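Local coordinates for C2 domain protein (Scophthalmus maximus, PDB 3W56), which binds calcium ions through the loops at one end of its C2 domain and, like other domains of this kind, probably attaches to phospholipid membranes, at residues N28-S36 with H62-T70; A78-V88 with G100-V108. All blocks are in the same frame, centred on the assembly; numbering follows the deposited sequence. Where two conformers were deposited one is given.

Contact 1 of 2, residues N28-S36 with H62-T70; sequences NLRVRGLPS and HNNANPWWT
Val31 and Leu34 meet Pro67 and Trp69 on the closely packed side of this contact, where strand 22-32 runs into its loop beside the long loop before strand 73-78. Val31 CG2 lies in the plane of the Trp69 ring, at its edge, 3.7 Å from Trp69 CZ3. With Trp69 chi1 at -65°, CG sits beside the backbone N, and the benzo edge is brought to Leu29 and Val31 while Trp69 NE1 makes a weak bond to Ser59 O. The Leu34 side chain crosses that of Pro67 at about a right angle, its CD2 3.6 Å from Pro67 CD. Val31 N gives a fairly straight bond to Pro67 O (2.9 Å, 163°), and just beyond the strand Leu34 N bonds firmly to Ala65 O at 2.8 Å, on a lone pair.

The other side is looser and more polar. Arg30 CB and Trp68 CB touch at 3.6 Å, but both side chains then lead away. Gly33 N reaches Asn66 OD1 at 2.9 Å from above the amide plane, and Ala65 O only weakly. Water 1 joins Leu29 N to Trp69 O. Apolar packing inside and backbone hydrogen bonds along the seam are consistent with holding in place the loop that carries Asn63, a ligand of calcium when the site is filled.

Contact 2 of 2, residues A78-V88 with G100-V108; sequences AQENDILRLEV and GVCQRQIKV
Leu84 and Leu86 pair with Arg104 and Cys102 in the antiparallel hairpin of strands 83-90 and 97-105, each through two backbone bonds, among them Leu86 N to Cys102 O (2.8 Å) and Cys102 N to Leu86 O (2.9 Å). At Val88 and Gly100 the pairing slackens, Gly100 N reaching Val88 O only weakly.

Beyond the last strand pair, backbone hydrogen bonds go on into the type II turn from Gln79 to Asp82: Ile106 N gives to Asp82 O and Asn81 N to Ile106 O, the latter at 2.8 Å and 171°. Asp82 OD2 accepts from Gln79 N, bracing the turn. Val108 N reaches Glu80 OE2 at 3.3 Å from above the carboxylate plane, and Lys107 NZ bonds weakly to Asn81 OD1. Ile106 CG2 presses Leu84 CB at a tight 3.5 Å.

On the face of Arg85, Glu87, Val101 and Gln103, extended Arg85 directs NE and NH2 to one oxygen, Glu87 OE2 (NE at 2.6 Å). Val101 CG1 lies over one guanidinium face, 3.6 Å above its plane; Gln103 OE1 takes a weak bond at the edge. Arg104 NE instead bonds Tyr125 OH. With His89 NE2 on OE1, both Glu87 carboxylate oxygens are satisfied, and the Arg85 pairing would probably favour ionised Glu87.

Both contacts belong to one C2 beta sandwich, in series along the chain: contact 1 closes before contact 2 opens. Their centres stand about 20 Å apart, on opposite sides of the chain's centre. Residues 28-36 end strand 22-32 of one four-stranded antiparallel sheet, and 62-70 lead towards one of its outermost strands, 73-78; contact 2 forms the edge hairpin of the other sheet, and the disulfide Cys102-Cys115 ties the sheets together. Across the sandwich they touch where Leu34 CD1 meets Val88 CG1 at 4.2 Å. This is near the calcium end, where Asn63, in contact 1, and Asp90, just past residues 78-88, supply ligands, which places an end of each sheet beside the calcium-binding loops, consistent with the sandwich presenting them together.

Contact 1 of 2, residues N28-S36 with H62-T70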
loop_
_atom_site.group_PDB
_atom_site.type_symbol
_atom_site.label_atom_id
_atom_site.label_comp_id
_atom_site.label_asym_id
_atom_site.label_seq_id
_atom_site.Cartn_x
_atom_site.Cartn_y
_atom_site.Cartn_z
ATOM N N ASN A 28 7.213 -0.920 -5.310
ATOM C CA ASN A 28 8.244 -0.650 -4.273
ATOM C C ASN A 28 7.654 -0.424 -2.896
ATOM O O ASN A 28 8.164 0.410 -2.121
ATOM C CB ASN A 28 9.255 0.474 -4.685
ATOM C CG ASN A 28 10.060 0.078 -5.939
ATOM O OD1 ASN A 28 9.957 -1.105 -6.416
ATOM N ND2 ASN A 28 10.728 1.038 -6.547
ATOM N N LEU A 29 6.622 -1.191 -2.533
ATOM C CA LEU A 29 6.087 -1.210 -1.199
ATOM C C LEU A 29 7.044 -1.804 -0.170
ATOM O O LEU A 29 7.593 -2.897 -0.310
ATOM C CB LEU A 29 4.755 -1.966 -1.183
ATOM C CG LEU A 29 3.706 -1.438 -2.105
ATOM C CD1 LEU A 29 2.672 -2.645 -2.212
ATOM C CD2 LEU A 29 3.094 -0.320 -1.411
ATOM N N ARG A 30 7.297 -1.048 0.893
ATOM C CA ARG A 30 8.072 -1.654 1.974
ATOM C C ARG A 30 7.705 -0.895 3.239
ATOM O O ARG A 30 7.312 0.285 3.179
ATOM C CB ARG A 30 9.564 -1.523 1.688
ATOM C CG ARG A 30 9.955 -0.075 1.534
ATOM C CD ARG A 30 10.889 0.043 0.436
ATOM N NE ARG A 30 11.447 1.386 0.411
ATOM C CZ ARG A 30 11.088 2.364 -0.402
ATOM N NH1 ARG A 30 10.051 2.330 -1.289
ATOM N NH2 ARG A 30 11.763 3.504 -0.276
ATOM N N VAL A 31 7.832 -1.573 4.367
ATOM C CA VAL A 31 7.548 -0.876 5.624
ATOM C C VAL A 31 8.725 -1.020 6.510
ATOM O O VAL A 31 9.370 -2.040 6.573
ATOM C CB VAL A 31 6.399 -1.529 6.371
ATOM C CG1 VAL A 31 6.210 -0.891 7.744
ATOM C CG2 VAL A 31 5.076 -1.377 5.580
ATOM N N ARG A 32 8.942 0.035 7.291
ATOM C CA ARG A 32 9.927 -0.143 8.293
ATOM C C ARG A 32 9.207 0.124 9.593
ATOM O O ARG A 32 8.416 1.078 9.684
ATOM C CB ARG A 32 11.025 0.851 8.081
ATOM C CG ARG A 32 10.595 2.229 8.327
ATOM C CD ARG A 32 11.609 2.788 9.345
ATOM N NE ARG A 32 12.803 3.302 8.691
ATOM C CZ ARG A 32 12.783 4.288 7.792
ATOM N NH1 ARG A 32 13.920 4.728 7.262
ATOM N NH2 ARG A 32 11.617 4.846 7.438
ATOM N N GLY A 33 9.429 -0.769 10.550
ATOM C CA GLY A 33 9.107 -0.472 11.949
ATOM C C GLY A 33 7.724 -0.949 12.367
ATOM O O GLY A 33 7.100 -0.352 13.267
ATOM N N LEU A 34 7.246 -2.025 11.726
ATOM C CA LEU A 34 5.943 -2.636 12.044
ATOM C C LEU A 34 5.934 -3.152 13.504
ATOM O O LEU A 34 7.006 -3.537 14.019
ATOM C CB LEU A 34 5.699 -3.796 11.049
ATOM C CG LEU A 34 4.458 -3.870 10.146
ATOM C CD1 LEU A 34 3.757 -2.533 9.926
ATOM C CD2 LEU A 34 4.824 -4.499 8.814
ATOM N N PRO A 35 4.741 -3.166 14.178
ATOM C CA PRO A 35 4.626 -3.629 15.577
ATOM C C PRO A 35 5.304 -4.970 15.876
ATOM O O PRO A 35 5.344 -5.866 15.007
ATOM C CB PRO A 35 3.113 -3.741 15.775
ATOM C CG PRO A 35 2.577 -2.612 14.955
ATOM C CD PRO A 35 3.465 -2.587 13.701
ATOM N N SER A 36 5.806 -5.111 17.108
ATOM C CA SER A 36 6.702 -6.213 17.464
ATOM C C SER A 36 6.890 -6.352 18.982
ATOM O O SER A 36 6.051 -6.919 19.692
ATOM C CB SER A 36 8.063 -5.994 16.785
ATOM O OG SER A 36 8.381 -4.606 16.740
ATOM N N HIS A 62 5.230 -12.763 6.514
ATOM C CA HIS A 62 5.126 -13.309 7.867
ATOM C C HIS A 62 6.273 -12.992 8.812
ATOM O O HIS A 62 7.444 -13.003 8.398
ATOM C CB HIS A 62 4.979 -14.829 7.777
ATOM C CG HIS A 62 3.648 -15.277 7.254
ATOM N ND1 HIS A 62 3.464 -15.739 5.966
ATOM C CD2 HIS A 62 2.419 -15.274 7.831
ATOM C CE1 HIS A 62 2.192 -16.050 5.792
ATOM N NE2 HIS A 62 1.535 -15.768 6.904
ATOM N N ASN A 63 5.937 -12.684 10.071
ATOM C CA ASN A 63 6.953 -12.548 11.120
ATOM C C ASN A 63 8.046 -11.592 10.688
ATOM O O ASN A 63 9.233 -11.917 10.743
ATOM C CB ASN A 63 7.549 -13.933 11.423
ATOM C CG ASN A 63 8.551 -13.907 12.566
ATOM O OD1 ASN A 63 8.279 -13.331 13.620
ATOM N ND2 ASN A 63 9.730 -14.529 12.358
ATOM N N ASN A 64 7.654 -10.402 10.251
ATOM C CA ASN A 64 8.603 -9.439 9.690
ATOM C C ASN A 64 8.211 -7.993 10.031
ATOM O O ASN A 64 7.172 -7.483 9.569
ATOM C CB ASN A 64 8.681 -9.644 8.188
ATOM C CG ASN A 64 9.894 -8.959 7.572
ATOM O OD1 ASN A 64 10.515 -8.149 8.226
ATOM N ND2 ASN A 64 10.190 -9.262 6.324
ATOM N N ALA A 65 9.032 -7.319 10.835
ATOM C CA ALA A 65 8.766 -5.946 11.198
ATOM C C ALA A 65 9.178 -4.963 10.106
ATOM O O ALA A 65 8.822 -3.765 10.161
ATOM C CB ALA A 65 9.510 -5.593 12.485
ATOM N N ASN A 66 9.950 -5.445 9.132
ATOM C CA ASN A 66 10.410 -4.564 8.060
ATOM C C ASN A 66 10.307 -5.275 6.717
ATOM O O ASN A 66 11.318 -5.510 6.015
ATOM C CB ASN A 66 11.864 -4.162 8.280
ATOM C CG ASN A 66 12.095 -3.522 9.635
ATOM O OD1 ASN A 66 11.807 -2.325 9.838
ATOM N ND2 ASN A 66 12.590 -4.329 10.597
ATOM N N PRO A 67 9.084 -5.582 6.327
ATOM C CA PRO A 67 8.876 -6.341 5.086
ATOM C C PRO A 67 9.094 -5.444 3.852
ATOM O O PRO A 67 8.893 -4.227 3.859
ATOM C CB PRO A 67 7.389 -6.735 5.190
ATOM C CG PRO A 67 6.770 -5.672 6.029
ATOM C CD PRO A 67 7.806 -5.311 7.023
ATOM N N TRP A 68 9.455 -6.058 2.725
ATOM C CA TRP A 68 9.155 -5.392 1.445
ATOM C C TRP A 68 8.412 -6.418 0.637
ATOM O O TRP A 68 8.586 -7.588 0.906
ATOM C CB TRP A 68 10.439 -4.912 0.722
ATOM C CG TRP A 68 11.399 -6.001 0.247
ATOM C CD1 TRP A 68 12.377 -6.657 0.980
ATOM C CD2 TRP A 68 11.438 -6.587 -1.089
ATOM N NE1 TRP A 68 13.032 -7.581 0.172
ATOM C CE2 TRP A 68 12.493 -7.534 -1.091
ATOM C CE3 TRP A 68 10.740 -6.339 -2.266
ATOM C CZ2 TRP A 68 12.833 -8.264 -2.225
ATOM C CZ3 TRP A 68 11.044 -7.073 -3.396
ATOM C CH2 TRP A 68 12.125 -8.013 -3.379
ATOM N N TRP A 69 7.544 -5.949 -0.239
ATOM C CA TRP A 69 6.774 -6.861 -1.122
ATOM C C TRP A 69 7.213 -6.734 -2.551
ATOM O O TRP A 69 7.544 -5.623 -3.101
ATOM C CB TRP A 69 5.285 -6.533 -1.025
ATOM C CG TRP A 69 4.719 -6.793 0.360
ATOM C CD1 TRP A 69 4.183 -7.971 0.813
ATOM C CD2 TRP A 69 4.681 -5.885 1.466
ATOM N NE1 TRP A 69 3.775 -7.836 2.114
ATOM C CE2 TRP A 69 4.054 -6.575 2.558
ATOM C CE3 TRP A 69 5.081 -4.565 1.645
ATOM C CZ2 TRP A 69 3.841 -5.985 3.792
ATOM C CZ3 TRP A 69 4.803 -3.955 2.883
ATOM C CH2 TRP A 69 4.188 -4.677 3.935
ATOM N N THR A 70 7.147 -7.887 -3.246
ATOM C CA THR A 70 7.488 -7.915 -4.687
ATOM C C THR A 70 6.312 -7.401 -5.574
ATOM O O THR A 70 6.547 -6.888 -6.662
ATOM C CB THR A 70 7.755 -9.389 -5.190
ATOM O OG1 THR A 70 6.644 -10.222 -4.852
ATOM C CG2 THR A 70 8.950 -9.954 -4.501
HETATM O O HOH W 1 6.002 -3.693 -4.071
#

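Contact 2 of 2, residues A78-V88 with G100-V108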
loop_
_atom_site.group_PDB
_atom_site.type_symbol
_atom_site.label_atom_id
_atom_site.label_comp_id
_atom_site.label_asym_id
_atom_site.label_seq_id
_atom_site.Cartn_x
_atom_site.Cartn_y
_atom_site.Cartn_z
ATOM N N ALA A 78 -7.215 4.390 -14.459
ATOM C CA ALA A 78 -6.955 5.462 -13.506
ATOM C C ALA A 78 -7.107 6.836 -14.153
ATOM O O ALA A 78 -6.971 7.030 -15.369
ATOM C CB ALA A 78 -5.572 5.291 -12.919
ATOM N N GLN A 79 -7.373 7.834 -13.329
ATOM C CA GLN A 79 -7.349 9.192 -13.843
ATOM C C GLN A 79 -6.742 10.079 -12.780
ATOM O O GLN A 79 -6.807 9.754 -11.605
ATOM C CB GLN A 79 -8.788 9.674 -14.109
ATOM C CG GLN A 79 -9.418 9.093 -15.394
ATOM C CD GLN A 79 -8.717 9.619 -16.639
ATOM O OE1 GLN A 79 -8.670 8.946 -17.690
ATOM N NE2 GLN A 79 -8.148 10.832 -16.528
ATOM N N GLU A 80 -6.132 11.167 -13.220
ATOM C CA GLU A 80 -5.556 12.134 -12.321
ATOM C C GLU A 80 -6.602 12.562 -11.303
ATOM O O GLU A 80 -7.792 12.745 -11.646
ATOM C CB GLU A 80 -5.046 13.316 -13.113
ATOM C CG GLU A 80 -4.265 14.302 -12.257
ATOM C CD GLU A 80 -3.290 15.123 -13.076
ATOM O OE1 GLU A 80 -3.660 15.466 -14.231
ATOM O OE2 GLU A 80 -2.164 15.402 -12.567
ATOM N N ASN A 81 -6.145 12.694 -10.057
ATOM C CA ASN A 81 -6.926 13.021 -8.873
ATOM C C ASN A 81 -7.756 11.935 -8.290
ATOM O O ASN A 81 -8.482 12.147 -7.326
ATOM C CB ASN A 81 -7.635 14.369 -9.033
ATOM C CG ASN A 81 -6.629 15.487 -9.197
ATOM O OD1 ASN A 81 -5.635 15.516 -8.476
ATOM N ND2 ASN A 81 -6.830 16.353 -10.175
ATOM N N ASP A 82 -7.629 10.734 -8.853
ATOM C CA ASP A 82 -8.227 9.625 -8.200
ATOM C C ASP A 82 -7.497 9.505 -6.856
ATOM O O ASP A 82 -6.297 9.885 -6.714
ATOM C CB ASP A 82 -7.929 8.353 -8.956
ATOM C CG ASP A 82 -8.822 8.143 -10.192
ATOM O OD1 ASP A 82 -9.893 8.804 -10.328
ATOM O OD2 ASP A 82 -8.468 7.242 -10.999
ATOM N N ILE A 83 -8.186 8.897 -5.912
ATOM C CA ILE A 83 -7.647 8.733 -4.586
ATOM C C ILE A 83 -7.071 7.335 -4.500
ATOM O O ILE A 83 -7.810 6.336 -4.507
ATOM C CB ILE A 83 -8.690 8.941 -3.498
ATOM C CG1 ILE A 83 -9.188 10.391 -3.574
ATOM C CG2 ILE A 83 -8.054 8.685 -2.134
ATOM C CD1 ILE A 83 -8.057 11.381 -3.649
ATOM N N LEU A 84 -5.738 7.299 -4.423
ATOM C CA LEU A 84 -4.957 6.087 -4.116
ATOM C C LEU A 84 -5.056 5.901 -2.609
ATOM O O LEU A 84 -4.714 6.785 -1.836
ATOM C CB LEU A 84 -3.463 6.198 -4.604
ATOM C CG LEU A 84 -2.521 5.102 -4.080
ATOM C CD1 LEU A 84 -2.793 3.758 -4.780
ATOM C CD2 LEU A 84 -1.052 5.513 -4.293
ATOM N N ARG A 85 -5.613 4.782 -2.186
ATOM C CA ARG A 85 -5.705 4.443 -0.786
ATOM C C ARG A 85 -4.971 3.110 -0.482
ATOM O O ARG A 85 -5.180 2.029 -1.127
ATOM C CB ARG A 85 -7.218 4.366 -0.402
ATOM C CG ARG A 85 -7.470 3.766 0.928
ATOM C CD ARG A 85 -8.955 3.448 1.059
ATOM N NE ARG A 85 -9.287 2.886 2.364
ATOM C CZ ARG A 85 -9.662 3.616 3.415
ATOM N NH1 ARG A 85 -9.740 4.941 3.306
ATOM N NH2 ARG A 85 -9.978 3.026 4.577
ATOM N N LEU A 86 -4.137 3.183 0.539
ATOM C CA LEU A 86 -3.278 2.078 0.927
ATOM C C LEU A 86 -3.622 1.754 2.346
ATOM O O LEU A 86 -3.648 2.597 3.214
ATOM C CB LEU A 86 -1.795 2.435 0.777
ATOM C CG LEU A 86 -1.347 2.811 -0.618
ATOM C CD1 LEU A 86 0.199 3.037 -0.700
ATOM C CD2 LEU A 86 -1.681 1.787 -1.661
ATOM N N GLU A 87 -3.917 0.496 2.587
ATOM C CA GLU A 87 -4.078 0.093 3.953
ATOM C C GLU A 87 -3.043 -0.972 4.268
ATOM O O GLU A 87 -2.899 -1.952 3.503
ATOM C CB GLU A 87 -5.491 -0.417 4.205
ATOM C CG GLU A 87 -6.571 0.527 3.762
ATOM C CD GLU A 87 -7.934 -0.106 3.847
ATOM O OE1 GLU A 87 -8.004 -1.273 4.304
ATOM O OE2 GLU A 87 -8.914 0.549 3.417
ATOM N N VAL A 88 -2.402 -0.813 5.414
ATOM C CA VAL A 88 -1.485 -1.819 5.937
ATOM C C VAL A 88 -2.214 -2.612 7.029
ATOM O O VAL A 88 -2.722 -2.033 8.003
ATOM C CB VAL A 88 -0.204 -1.191 6.462
ATOM C CG1 VAL A 88 0.652 -2.255 7.129
ATOM C CG2 VAL A 88 0.542 -0.478 5.297
ATOM N N GLY A 100 -2.720 1.028 9.520
ATOM C CA GLY A 100 -2.680 2.424 9.122
ATOM C C GLY A 100 -3.297 2.585 7.779
ATOM O O GLY A 100 -3.399 1.608 7.008
ATOM N N VAL A 101 -3.797 3.778 7.516
ATOM C CA VAL A 101 -4.382 4.068 6.193
ATOM C C VAL A 101 -3.747 5.320 5.577
ATOM O O VAL A 101 -3.513 6.329 6.272
ATOM C CB VAL A 101 -5.904 4.236 6.282
ATOM C CG1 VAL A 101 -6.495 4.878 5.009
ATOM C CG2 VAL A 101 -6.537 2.900 6.501
ATOM N N CYS A 102 -3.448 5.274 4.291
ATOM C CA CYS A 102 -3.097 6.516 3.621
ATOM C C CYS A 102 -3.835 6.732 2.333
ATOM O O CYS A 102 -4.145 5.785 1.552
ATOM C CB CYS A 102 -1.600 6.686 3.452
ATOM S SG CYS A 102 -0.882 6.713 5.075
ATOM N N GLN A 103 -4.156 7.996 2.155
ATOM C CA GLN A 103 -4.935 8.483 1.048
ATOM C C GLN A 103 -4.194 9.612 0.372
ATOM O O GLN A 103 -3.664 10.542 1.029
ATOM C CB GLN A 103 -6.259 8.994 1.563
ATOM C CG GLN A 103 -7.165 7.884 2.054
ATOM C CD GLN A 103 -8.603 8.361 2.207
ATOM O OE1 GLN A 103 -9.512 7.825 1.571
ATOM N NE2 GLN A 103 -8.806 9.384 3.042
ATOM N N ARG A 104 -4.173 9.552 -0.947
ATOM C CA ARG A 104 -3.428 10.516 -1.728
ATOM C C ARG A 104 -4.061 10.706 -3.111
ATOM O O ARG A 104 -4.374 9.731 -3.773
ATOM C CB ARG A 104 -2.021 9.980 -1.895
ATOM C CG ARG A 104 -1.217 10.709 -2.869
ATOM C CD ARG A 104 0.179 10.252 -2.753
ATOM N NE ARG A 104 0.729 10.349 -1.407
ATOM C CZ ARG A 104 1.022 11.507 -0.786
ATOM N NH1 ARG A 104 0.810 12.675 -1.397
ATOM N NH2 ARG A 104 1.549 11.502 0.447
ATOM N N GLN A 105 -4.184 11.946 -3.562
ATOM C CA GLN A 105 -4.644 12.162 -4.929
ATOM C C GLN A 105 -3.483 11.918 -5.868
ATOM O O GLN A 105 -2.397 12.472 -5.692
ATOM C CB GLN A 105 -5.170 13.573 -5.112
ATOM C CG GLN A 105 -6.701 13.700 -5.027
ATOM C CD GLN A 105 -7.163 15.154 -4.991
ATOM O OE1 GLN A 105 -6.362 16.085 -4.717
ATOM N NE2 GLN A 105 -8.442 15.371 -5.279
ATOM N N ILE A 106 -3.697 11.076 -6.883
ATOM C CA ILE A 106 -2.599 10.765 -7.776
ATOM C C ILE A 106 -2.429 11.801 -8.895
ATOM O O ILE A 106 -3.404 12.359 -9.412
ATOM C CB ILE A 106 -2.760 9.372 -8.356
ATOM C CG1 ILE A 106 -4.099 9.330 -9.114
ATOM C CG2 ILE A 106 -2.810 8.374 -7.231
ATOM C CD1 ILE A 106 -4.281 8.068 -9.983
ATOM N N LYS A 107 -1.175 12.061 -9.212
ATOM C CA LYS A 107 -0.739 13.098 -10.128
ATOM C C LYS A 107 0.108 12.453 -11.199
ATOM O O LYS A 107 0.839 11.480 -10.932
ATOM C CB LYS A 107 0.068 14.148 -9.392
ATOM C CG LYS A 107 -0.664 14.660 -8.202
ATOM C CD LYS A 107 -1.835 15.537 -8.580
ATOM C CE LYS A 107 -2.724 15.657 -7.335
ATOM N NZ LYS A 107 -3.363 17.002 -7.183
ATOM N N VAL A 108 0.011 12.964 -12.419
ATOM C CA VAL A 108 0.826 12.397 -13.502
ATOM C C VAL A 108 2.307 12.389 -13.077
ATOM O O VAL A 108 2.759 13.256 -12.330
ATOM C CB VAL A 108 0.676 13.195 -14.822
ATOM C CG1 VAL A 108 1.426 12.513 -15.959
ATOM C CG2 VAL A 108 -0.796 13.328 -15.175
#